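Long-range contacts in trehalose-6-phosphate phosphatase (Candida albicans, PDB 5DXI), which is a phosphatase of the HAD clan that holds a magnesium ion and beryllium trifluoride beside a glycan pocket: residues A[26-31]-A[231-236]; A[62-67]-A[82-87]. All blocks are in the same frame, centred on the assembly; numbering follows the deposited sequence.

Interaction 1: residues A[26-31]-A[231-236]; sequences LFDYDG and LGDDLT. With MG (magnesium ion), chain E; BEF (beryllium trifluoride ion), chain F; GLC (alpha-D-glucopyranose), chain C; GLC (alpha-D-glucopyranose), chain B.
The flat ring of Phe27 is met obliquely by the Leu231 methyl CD1, which lies 3.7 Å from Phe27 CE1, the two side chains running side by side. Asp30 OD2 lies at the edge of the Tyr29 ring, in its plane, and is also salt-bridged to Arg70. The carboxylates of Asp28 and Asp233 converge on magnesium. With CG of Asp28 anti to the backbone N (chi1 -176°), its OD1 is covalently joined to beryllium at 1.5 Å while OD2 reaches magnesium at 2.1 Å and is also hydrogen-bonded to Thr32 OG1. Asp233 OD2 binds the metal at 2.0 Å; its OD1 forms a salt bridge with Lys179. Asp30 O and two waters also bind the metal, and the N-H groups of Tyr29 and Asp30 both grip F3 of beryllium trifluoride. This fits the HAD-type DxDx(T/V) motif at a strand end. Behind it, Leu231 N donates to Leu26 O (3.1 Å) and Asp28 N to Leu231 O (2.9 Å), a parallel pairing that sets both acidic loops on one end of the sheet. Strand 23-27 lies between strands 227-232 and 62-67; helix 287-298 packs on Phe27 and Leu231, and helix 191-199 on Leu26.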
ATOM      1  N   LEU A  26      -5.551   4.452   5.173  1.00 28.30           N
ATOM      2  CA  LEU A  26      -4.600   3.407   4.815  1.00 27.92           C
ATOM      3  C   LEU A  26      -3.930   3.765   3.500  1.00 26.03           C
ATOM      4  O   LEU A  26      -4.426   3.440   2.404  1.00 25.37           O
ATOM      5  CB  LEU A  26      -5.310   2.061   4.707  1.00 26.81           C
ATOM      6  CG  LEU A  26      -6.132   1.717   5.946  1.00 27.39           C
ATOM      7  CD1 LEU A  26      -7.232   0.685   5.605  1.00 31.86           C
ATOM      8  CD2 LEU A  26      -5.232   1.217   7.070  1.00 28.93           C
ATOM      9  N   PHE A  27      -2.792   4.438   3.608  1.00 26.93           N
ATOM     10  CA  PHE A  27      -2.165   5.036   2.435  1.00 27.31           C
ATOM     11  C   PHE A  27      -0.957   4.282   1.949  1.00 26.94           C
ATOM     12  O   PHE A  27       0.033   4.138   2.668  1.00 27.17           O
ATOM     13  CB  PHE A  27      -1.703   6.478   2.697  1.00 26.22           C
ATOM     14  CG  PHE A  27      -2.803   7.424   3.054  1.00 32.66           C
ATOM     15  CD1 PHE A  27      -4.106   7.217   2.590  1.00 28.95           C
ATOM     16  CD2 PHE A  27      -2.530   8.558   3.815  1.00 29.09           C
ATOM     17  CE1 PHE A  27      -5.117   8.112   2.907  1.00 29.52           C
ATOM     18  CE2 PHE A  27      -3.538   9.454   4.136  1.00 33.30           C
ATOM     19  CZ  PHE A  27      -4.837   9.231   3.683  1.00 29.80           C
ATOM     20  N   ASP A  28      -1.029   3.852   0.702  1.00 24.74           N
ATOM     21  CA  ASP A  28       0.171   3.574  -0.048  1.00 22.66           C
ATOM     22  C   ASP A  28       1.009   4.859  -0.168  1.00 26.17           C
ATOM     23  O   ASP A  28       0.437   5.948  -0.151  1.00 23.51           O
ATOM     24  CB  ASP A  28      -0.185   3.084  -1.429  1.00 21.43           C
ATOM     25  CG  ASP A  28       1.008   2.711  -2.186  1.00 25.85           C
ATOM     26  OD1 ASP A  28       1.778   1.991  -1.553  1.00 27.47           O
ATOM     27  OD2 ASP A  28       1.211   3.151  -3.333  1.00 25.68           O
ATOM     28  N   TYR A  29       2.333   4.743  -0.329  1.00 26.87           N
ATOM     29  CA  TYR A  29       3.172   5.934  -0.522  1.00 27.38           C
ATOM     30  C   TYR A  29       3.517   6.160  -1.995  1.00 25.92           C
ATOM     31  O   TYR A  29       2.964   7.057  -2.635  1.00 26.84           O
ATOM     32  CB  TYR A  29       4.473   5.861   0.296  1.00 25.77           C
ATOM     33  CG  TYR A  29       5.307   7.127   0.133  1.00 26.76           C
ATOM     34  CD1 TYR A  29       4.863   8.336   0.658  1.00 29.62           C
ATOM     35  CD2 TYR A  29       6.504   7.119  -0.570  1.00 24.30           C
ATOM     36  CE1 TYR A  29       5.589   9.501   0.505  1.00 27.93           C
ATOM     37  CE2 TYR A  29       7.254   8.298  -0.733  1.00 28.13           C
ATOM     38  CZ  TYR A  29       6.782   9.483  -0.181  1.00 30.32           C
ATOM     39  OH  TYR A  29       7.490  10.666  -0.310  1.00 31.49           O
ATOM     40  N   ASP A  30       4.402   5.341  -2.547  1.00 25.09           N
ATOM     41  CA  ASP A  30       4.878   5.561  -3.914  1.00 26.06           C
ATOM     42  C   ASP A  30       3.792   5.443  -4.977  1.00 29.42           C
ATOM     43  O   ASP A  30       3.030   4.493  -5.004  1.00 26.17           O
ATOM     44  CB  ASP A  30       6.008   4.593  -4.254  1.00 26.08           C
ATOM     45  CG  ASP A  30       7.271   4.889  -3.470  1.00 29.85           C
ATOM     46  OD1 ASP A  30       7.984   5.839  -3.855  1.00 26.96           O
ATOM     47  OD2 ASP A  30       7.550   4.174  -2.481  1.00 30.30           O
ATOM     48  N   GLY A  31       3.729   6.444  -5.851  1.00 28.06           N
ATOM     49  CA  GLY A  31       2.758   6.480  -6.925  1.00 25.94           C
ATOM     50  C   GLY A  31       1.360   6.792  -6.424  1.00 26.91           C
ATOM     51  O   GLY A  31       0.391   6.778  -7.189  1.00 26.28           O
ATOM     52  N   LEU A 231      -5.850   3.949  -0.326  1.00 24.25           N
ATOM     53  CA  LEU A 231      -5.358   4.344  -1.639  1.00 24.54           C
ATOM     54  C   LEU A 231      -4.081   3.607  -2.026  1.00 24.52           C
ATOM     55  O   LEU A 231      -3.170   3.466  -1.202  1.00 23.70           O
ATOM     56  CB  LEU A 231      -5.103   5.853  -1.681  1.00 27.38           C
ATOM     57  CG  LEU A 231      -6.353   6.724  -1.528  1.00 30.55           C
ATOM     58  CD1 LEU A 231      -6.028   7.941  -0.659  1.00 27.97           C
ATOM     59  CD2 LEU A 231      -6.907   7.141  -2.902  1.00 27.31           C
ATOM     60  N   GLY A 232      -4.017   3.148  -3.276  1.00 20.93           N
ATOM     61  CA  GLY A 232      -2.819   2.503  -3.794  1.00 24.02           C
ATOM     62  C   GLY A 232      -2.807   2.392  -5.312  1.00 25.83           C
ATOM     63  O   GLY A 232      -3.842   2.507  -5.964  1.00 26.81           O
ATOM     64  N   ASP A 233      -1.625   2.156  -5.872  1.00 25.41           N
ATOM     65  CA  ASP A 233      -1.422   2.293  -7.306  1.00 27.55           C
ATOM     66  C   ASP A 233      -0.897   1.033  -7.962  1.00 29.51           C
ATOM     67  O   ASP A 233      -0.823   0.968  -9.184  1.00 28.50           O
ATOM     68  CB  ASP A 233      -0.430   3.438  -7.590  1.00 28.13           C
ATOM     69  CG  ASP A 233       1.008   3.080  -7.197  1.00 29.05           C
ATOM     70  OD1 ASP A 233       1.932   3.318  -8.008  1.00 24.54           O
ATOM     71  OD2 ASP A 233       1.215   2.549  -6.080  1.00 26.08           O
ATOM     72  N   ASP A 234      -0.497   0.038  -7.170  1.00 27.74           N
ATOM     73  CA  ASP A 234       0.224  -1.082  -7.769  1.00 26.43           C
ATOM     74  C   ASP A 234      -0.314  -2.420  -7.283  1.00 26.99           C
ATOM     75  O   ASP A 234      -1.264  -2.474  -6.500  1.00 25.57           O
ATOM     76  CB  ASP A 234       1.725  -0.969  -7.485  1.00 27.08           C
ATOM     77  CG  ASP A 234       2.580  -1.513  -8.620  1.00 30.98           C
ATOM     78  OD1 ASP A 234       2.035  -2.174  -9.527  1.00 27.55           O
ATOM     79  OD2 ASP A 234       3.814  -1.289  -8.594  1.00 31.53           O
ATOM     80  N   LEU A 235       0.265  -3.496  -7.797  1.00 27.67           N
ATOM     81  CA  LEU A 235      -0.249  -4.825  -7.546  1.00 27.09           C
ATOM     82  C   LEU A 235      -0.273  -5.153  -6.055  1.00 27.88           C
ATOM     83  O   LEU A 235      -1.248  -5.706  -5.549  1.00 24.29           O
ATOM     84  CB  LEU A 235       0.586  -5.854  -8.308  1.00 33.97           C
ATOM     85  CG  LEU A 235       0.220  -7.317  -8.048  1.00 35.18           C
ATOM     86  CD1 LEU A 235      -1.243  -7.588  -8.375  1.00 32.02           C
ATOM     87  CD2 LEU A 235       1.151  -8.242  -8.846  1.00 40.62           C
ATOM     88  N   THR A 236       0.791  -4.782  -5.350  1.00 26.00           N
ATOM     89  CA  THR A 236       0.836  -4.963  -3.908  1.00 24.51           C
ATOM     90  C   THR A 236      -0.394  -4.395  -3.190  1.00 26.60           C
ATOM     91  O   THR A 236      -0.859  -4.969  -2.205  1.00 24.80           O
ATOM     92  CB  THR A 236       2.108  -4.336  -3.306  1.00 25.10           C
ATOM     93  OG1 THR A 236       2.148  -4.654  -1.918  1.00 24.47           O
ATOM     94  CG2 THR A 236       2.137  -2.784  -3.495  1.00 25.37           C
TER
HETATM   95 MG    MG E 401       2.680   2.490  -4.684  1.00 25.67          MG
HETATM   96 BE   BEF F 402       3.278   2.024  -1.852  1.00 26.46          BE
HETATM   97  F1  BEF F 402       4.095   0.456  -1.863  1.00 28.77           F
HETATM   98  F2  BEF F 402       4.116   2.439  -3.351  1.00 26.93           F
HETATM   99  F3  BEF F 402       4.554   2.857  -0.956  1.00 26.83           F
HETATM  100  C1  GLC C   2       9.570   2.159  -4.882  1.00 29.01           C
HETATM  101  C2  GLC C   2      10.722   1.472  -4.162  1.00 31.87           C
HETATM  102  C3  GLC C   2      10.386  -0.009  -3.958  1.00 29.58           C
HETATM  103  C4  GLC C   2       9.072  -0.125  -3.206  1.00 30.35           C
HETATM  104  C5  GLC C   2       7.987   0.607  -3.991  1.00 29.08           C
HETATM  105  C6  GLC C   2       6.693   0.608  -3.199  1.00 30.66           C
HETATM  106  O1  GLC C   2       9.435   1.636  -6.203  1.00 31.34           O
HETATM  107  O2  GLC C   2      11.904   1.617  -4.943  1.00 29.35           O
HETATM  108  O3  GLC C   2      11.406  -0.638  -3.195  1.00 29.18           O
HETATM  109  O4  GLC C   2       8.698  -1.511  -3.050  1.00 29.84           O
HETATM  110  O5  GLC C   2       8.338   1.967  -4.185  1.00 30.92           O
HETATM  111  O6  GLC C   2       6.873   1.394  -2.015  1.00 28.91           O
HETATM  112  C1  GLC B   1       8.502   2.400  -6.983  1.00 33.21           C
HETATM  113  C2  GLC B   1       8.539   1.956  -8.429  1.00 31.20           C
HETATM  114  C3  GLC B   1       9.878   2.323  -9.058  1.00 29.62           C
HETATM  115  C4  GLC B   1      10.110   3.827  -8.951  1.00 35.20           C
HETATM  116  C5  GLC B   1      10.048   4.225  -7.478  1.00 34.42           C
HETATM  117  C6  GLC B   1      10.170   5.729  -7.269  1.00 31.82           C
HETATM  118  O2  GLC B   1       8.350   0.549  -8.539  1.00 31.76           O
HETATM  119  O3  GLC B   1       9.873   1.897 -10.423  1.00 32.41           O
HETATM  120  O4  GLC B   1      11.403   4.168  -9.458  1.00 35.14           O
HETATM  121  O5  GLC B   1       8.790   3.806  -6.919  1.00 31.19           O
HETATM  122  O6  GLC B   1       8.980   6.361  -7.777  1.00 33.17           O
HETATM  123  O   HOH W   1       3.859   2.289  -6.321  1.00 27.37           O
HETATM  124  O   HOH W   2       2.361   0.426  -4.501  1.00 28.21           O

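Interaction 2: residues A[62-67]-A[82-87]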
ATOM      1  N   ASN A  62      -9.078  10.639  13.821  1.00 41.17           N
ATOM      2  CA  ASN A  62      -8.351  10.044  12.705  1.00 42.50           C
ATOM      3  C   ASN A  62      -7.138   9.214  13.127  1.00 43.21           C
ATOM      4  O   ASN A  62      -6.374   9.617  14.003  1.00 42.09           O
ATOM      5  CB  ASN A  62      -7.894  11.134  11.742  1.00 38.57           C
ATOM      6  CG  ASN A  62      -9.053  11.831  11.057  1.00 42.83           C
ATOM      7  OD1 ASN A  62     -10.176  11.323  11.033  1.00 38.55           O
ATOM      8  ND2 ASN A  62      -8.787  13.008  10.507  1.00 43.50           N
ATOM      9  N   GLN A  63      -6.971   8.061  12.486  1.00 37.97           N
ATOM     10  CA  GLN A  63      -5.742   7.274  12.574  1.00 36.66           C
ATOM     11  C   GLN A  63      -5.198   7.076  11.162  1.00 36.94           C
ATOM     12  O   GLN A  63      -5.913   6.601  10.270  1.00 36.39           O
ATOM     13  CB  GLN A  63      -5.988   5.919  13.231  1.00 37.69           C
ATOM     14  CG  GLN A  63      -6.391   5.972  14.691  1.00 39.68           C
ATOM     15  CD  GLN A  63      -5.280   6.516  15.559  1.00 42.77           C
ATOM     16  OE1 GLN A  63      -4.255   5.861  15.752  1.00 38.38           O
ATOM     17  NE2 GLN A  63      -5.472   7.722  16.082  1.00 38.49           N
ATOM     18  N   ILE A  64      -3.945   7.449  10.944  1.00 35.70           N
ATOM     19  CA  ILE A  64      -3.382   7.368   9.603  1.00 33.95           C
ATOM     20  C   ILE A  64      -2.203   6.408   9.530  1.00 34.03           C
ATOM     21  O   ILE A  64      -1.276   6.481  10.342  1.00 32.06           O
ATOM     22  CB  ILE A  64      -2.921   8.741   9.108  1.00 34.73           C
ATOM     23  CG1 ILE A  64      -4.069   9.749   9.169  1.00 36.75           C
ATOM     24  CG2 ILE A  64      -2.355   8.633   7.695  1.00 35.07           C
ATOM     25  CD1 ILE A  64      -3.592  11.184   8.960  1.00 38.83           C
ATOM     26  N   TRP A  65      -2.235   5.517   8.544  1.00 31.08           N
ATOM     27  CA  TRP A  65      -1.150   4.569   8.332  1.00 27.74           C
ATOM     28  C   TRP A  65      -0.592   4.659   6.917  1.00 28.84           C
ATOM     29  O   TRP A  65      -1.350   4.740   5.932  1.00 28.84           O
ATOM     30  CB  TRP A  65      -1.629   3.141   8.620  1.00 31.11           C
ATOM     31  CG  TRP A  65      -1.655   2.857  10.081  1.00 30.14           C
ATOM     32  CD1 TRP A  65      -2.558   3.327  10.986  1.00 31.62           C
ATOM     33  CD2 TRP A  65      -0.730   2.055  10.813  1.00 30.66           C
ATOM     34  NE1 TRP A  65      -2.255   2.863  12.238  1.00 34.79           N
ATOM     35  CE2 TRP A  65      -1.130   2.085  12.163  1.00 33.53           C
ATOM     36  CE3 TRP A  65       0.400   1.311  10.457  1.00 30.35           C
ATOM     37  CZ2 TRP A  65      -0.448   1.391  13.163  1.00 32.37           C
ATOM     38  CZ3 TRP A  65       1.086   0.629  11.450  1.00 32.64           C
ATOM     39  CH2 TRP A  65       0.657   0.668  12.787  1.00 34.36           C
ATOM     40  N   ILE A  66       0.739   4.678   6.836  1.00 29.06           N
ATOM     41  CA  ILE A  66       1.452   4.571   5.575  1.00 27.05           C
ATOM     42  C   ILE A  66       1.913   3.126   5.415  1.00 28.54           C
ATOM     43  O   ILE A  66       2.703   2.629   6.218  1.00 29.19           O
ATOM     44  CB  ILE A  66       2.665   5.519   5.501  1.00 29.83           C
ATOM     45  CG1 ILE A  66       2.296   6.926   6.017  1.00 33.72           C
ATOM     46  CG2 ILE A  66       3.248   5.524   4.093  1.00 29.01           C
ATOM     47  CD1 ILE A  66       1.132   7.579   5.288  1.00 31.23           C
ATOM     48  N   ILE A  67       1.387   2.452   4.398  1.00 25.33           N
ATOM     49  CA  ILE A  67       1.642   1.039   4.165  1.00 22.48           C
ATOM     50  C   ILE A  67       2.329   0.866   2.819  1.00 25.28           C
ATOM     51  O   ILE A  67       1.704   1.023   1.764  1.00 25.10           O
ATOM     52  CB  ILE A  67       0.305   0.230   4.216  1.00 24.21           C
ATOM     53  CG1 ILE A  67      -0.415   0.531   5.534  1.00 24.89           C
ATOM     54  CG2 ILE A  67       0.556  -1.255   4.031  1.00 24.54           C
ATOM     55  CD1 ILE A  67      -1.813   0.003   5.620  1.00 27.16           C
ATOM     56  N   LYS A  82       6.158  12.333  11.621  1.00 49.37           N
ATOM     57  CA  LYS A  82       4.779  12.708  11.397  1.00 45.56           C
ATOM     58  C   LYS A  82       3.932  11.781  12.240  1.00 45.77           C
ATOM     59  O   LYS A  82       4.375  10.697  12.616  1.00 47.10           O
ATOM     60  CB  LYS A  82       4.449  12.653   9.909  1.00 47.46           C
ATOM     61  CG  LYS A  82       5.397  13.531   9.098  1.00 43.50           C
ATOM     62  CD  LYS A  82       4.858  13.783   7.710  1.00 46.49           C
ATOM     63  CE  LYS A  82       5.880  13.427   6.662  1.00 45.71           C
ATOM     64  NZ  LYS A  82       6.991  14.418   6.549  1.00 42.88           N
ATOM     65  N   ASN A  83       2.707  12.179  12.522  1.00 43.87           N
ATOM     66  CA  ASN A  83       1.929  11.431  13.486  1.00 43.36           C
ATOM     67  C   ASN A  83       1.158  10.306  12.793  1.00 40.44           C
ATOM     68  O   ASN A  83      -0.066  10.293  12.816  1.00 37.61           O
ATOM     69  CB  ASN A  83       0.977  12.380  14.216  1.00 44.04           C
ATOM     70  CG  ASN A  83       0.416  11.784  15.480  1.00 50.05           C
ATOM     71  OD1 ASN A  83       1.138  11.140  16.246  1.00 55.97           O
ATOM     72  ND2 ASN A  83      -0.883  11.982  15.706  1.00 53.54           N
ATOM     73  N   VAL A  84       1.885   9.372  12.177  1.00 36.37           N
ATOM     74  CA  VAL A  84       1.269   8.302  11.382  1.00 38.51           C
ATOM     75  C   VAL A  84       1.897   6.941  11.641  1.00 36.88           C
ATOM     76  O   VAL A  84       3.068   6.839  12.035  1.00 37.17           O
ATOM     77  CB  VAL A  84       1.361   8.586   9.861  1.00 33.65           C
ATOM     78  CG1 VAL A  84       0.697   9.903   9.516  1.00 37.85           C
ATOM     79  CG2 VAL A  84       2.807   8.584   9.387  1.00 36.45           C
ATOM     80  N   GLY A  85       1.103   5.896  11.444  1.00 32.08           N
ATOM     81  CA  GLY A  85       1.605   4.538  11.506  1.00 32.90           C
ATOM     82  C   GLY A  85       2.445   4.210  10.292  1.00 30.12           C
ATOM     83  O   GLY A  85       2.255   4.786   9.220  1.00 29.70           O
ATOM     84  N   LEU A  86       3.376   3.277  10.455  1.00 30.20           N
ATOM     85  CA  LEU A  86       4.249   2.875   9.356  1.00 30.53           C
ATOM     86  C   LEU A  86       4.215   1.364   9.162  1.00 30.45           C
ATOM     87  O   LEU A  86       4.219   0.604  10.129  1.00 32.26           O
ATOM     88  CB  LEU A  86       5.692   3.323   9.616  1.00 31.98           C
ATOM     89  CG  LEU A  86       5.895   4.820   9.802  1.00 32.59           C
ATOM     90  CD1 LEU A  86       7.349   5.117  10.149  1.00 38.66           C
ATOM     91  CD2 LEU A  86       5.474   5.568   8.552  1.00 33.07           C
ATOM     92  N   SER A  87       4.172   0.934   7.911  1.00 28.18           N
ATOM     93  CA  SER A  87       4.337  -0.469   7.586  1.00 25.17           C
ATOM     94  C   SER A  87       5.262  -0.561   6.388  1.00 28.69           C
ATOM     95  O   SER A  87       5.062   0.135   5.395  1.00 26.33           O
ATOM     96  CB  SER A  87       2.990  -1.144   7.298  1.00 28.12           C
ATOM     97  OG  SER A  87       3.188  -2.491   6.929  1.00 28.69           O
TER
HETATM   98  O   HOH W   3      -2.751   9.272  12.831  1.00 34.76           O
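Trp65 lies with one face of its indole against the backbone of Gly85, whose CA sits 3.6 Å from the centroid of the six-membered ring and 16° off its normal, a CH-pi contact. Because glycine carries no beta carbon, the ring can settle flat on the neighbouring strand, and the CA atoms of Trp65 and Gly85 come within 4.2 Å. Further along the ring, Trp65 CZ3 approaches Leu86 O obliquely. The backbones are laced together just as closely: Gly85 N donates to Ile64 O at 2.7 Å, Ile66 N to Gly85 O at 2.8 Å in an almost straight bond (175° at the hydrogen), and Ser87 N to Ile66 O.

Parallel neighbours of this kind are what a beta-alpha-beta crossover produces, and here strand 62-67, helix 72-79 and strand 85-88 form such a unit of the HAD core. On the sheet face that holds Ile66 and Leu86, Val84 crosses two isoleucines obliquely: its CG1 touches Ile64 CG2 at 3.8 Å, and its CG2, placed between the backbone N and carbonyl carbon, meets Ile66 CG1 at the same distance of 3.8 Å. Leu86 CD2 lies less tightly, 4.1 Å from Ile66 CB. On the Trp65 face, Ile67 CG2 and Ser87 CB graze each other, while Ser87 OG turns to Phe93 O.

At the N-terminal end the direct pairing gives way to solvent. Asn83, exposed and at the centre of an inverse gamma turn, stands off from the strand, and a water bridges the gap: it accepts from Ile64 N at 2.9 Å and donates to Asn83 O.

Interactions 1 and 2 have centres 13 Å apart and belong to one mixed sheet, in which strands 85-88, 62-67, 23-27 and 227-232 follow one another in parallel. Strands 62-67 and 23-27 are the shared seam: Phe27 N lies 2.8 Å from Trp65 O and Phe27 O 2.8 Å from Ile67 N, both probable hydrogen bonds. Along the chain, both segments of interaction 2 fall between the two of interaction 1, which joins parts some 200 residues apart. The sheet thus brings distant acidic residues together at the C-terminal ends of its central strands, where Ser68 and Gly69, directly after strand 62-67, add hydrogen bonds to beryllium trifluoride.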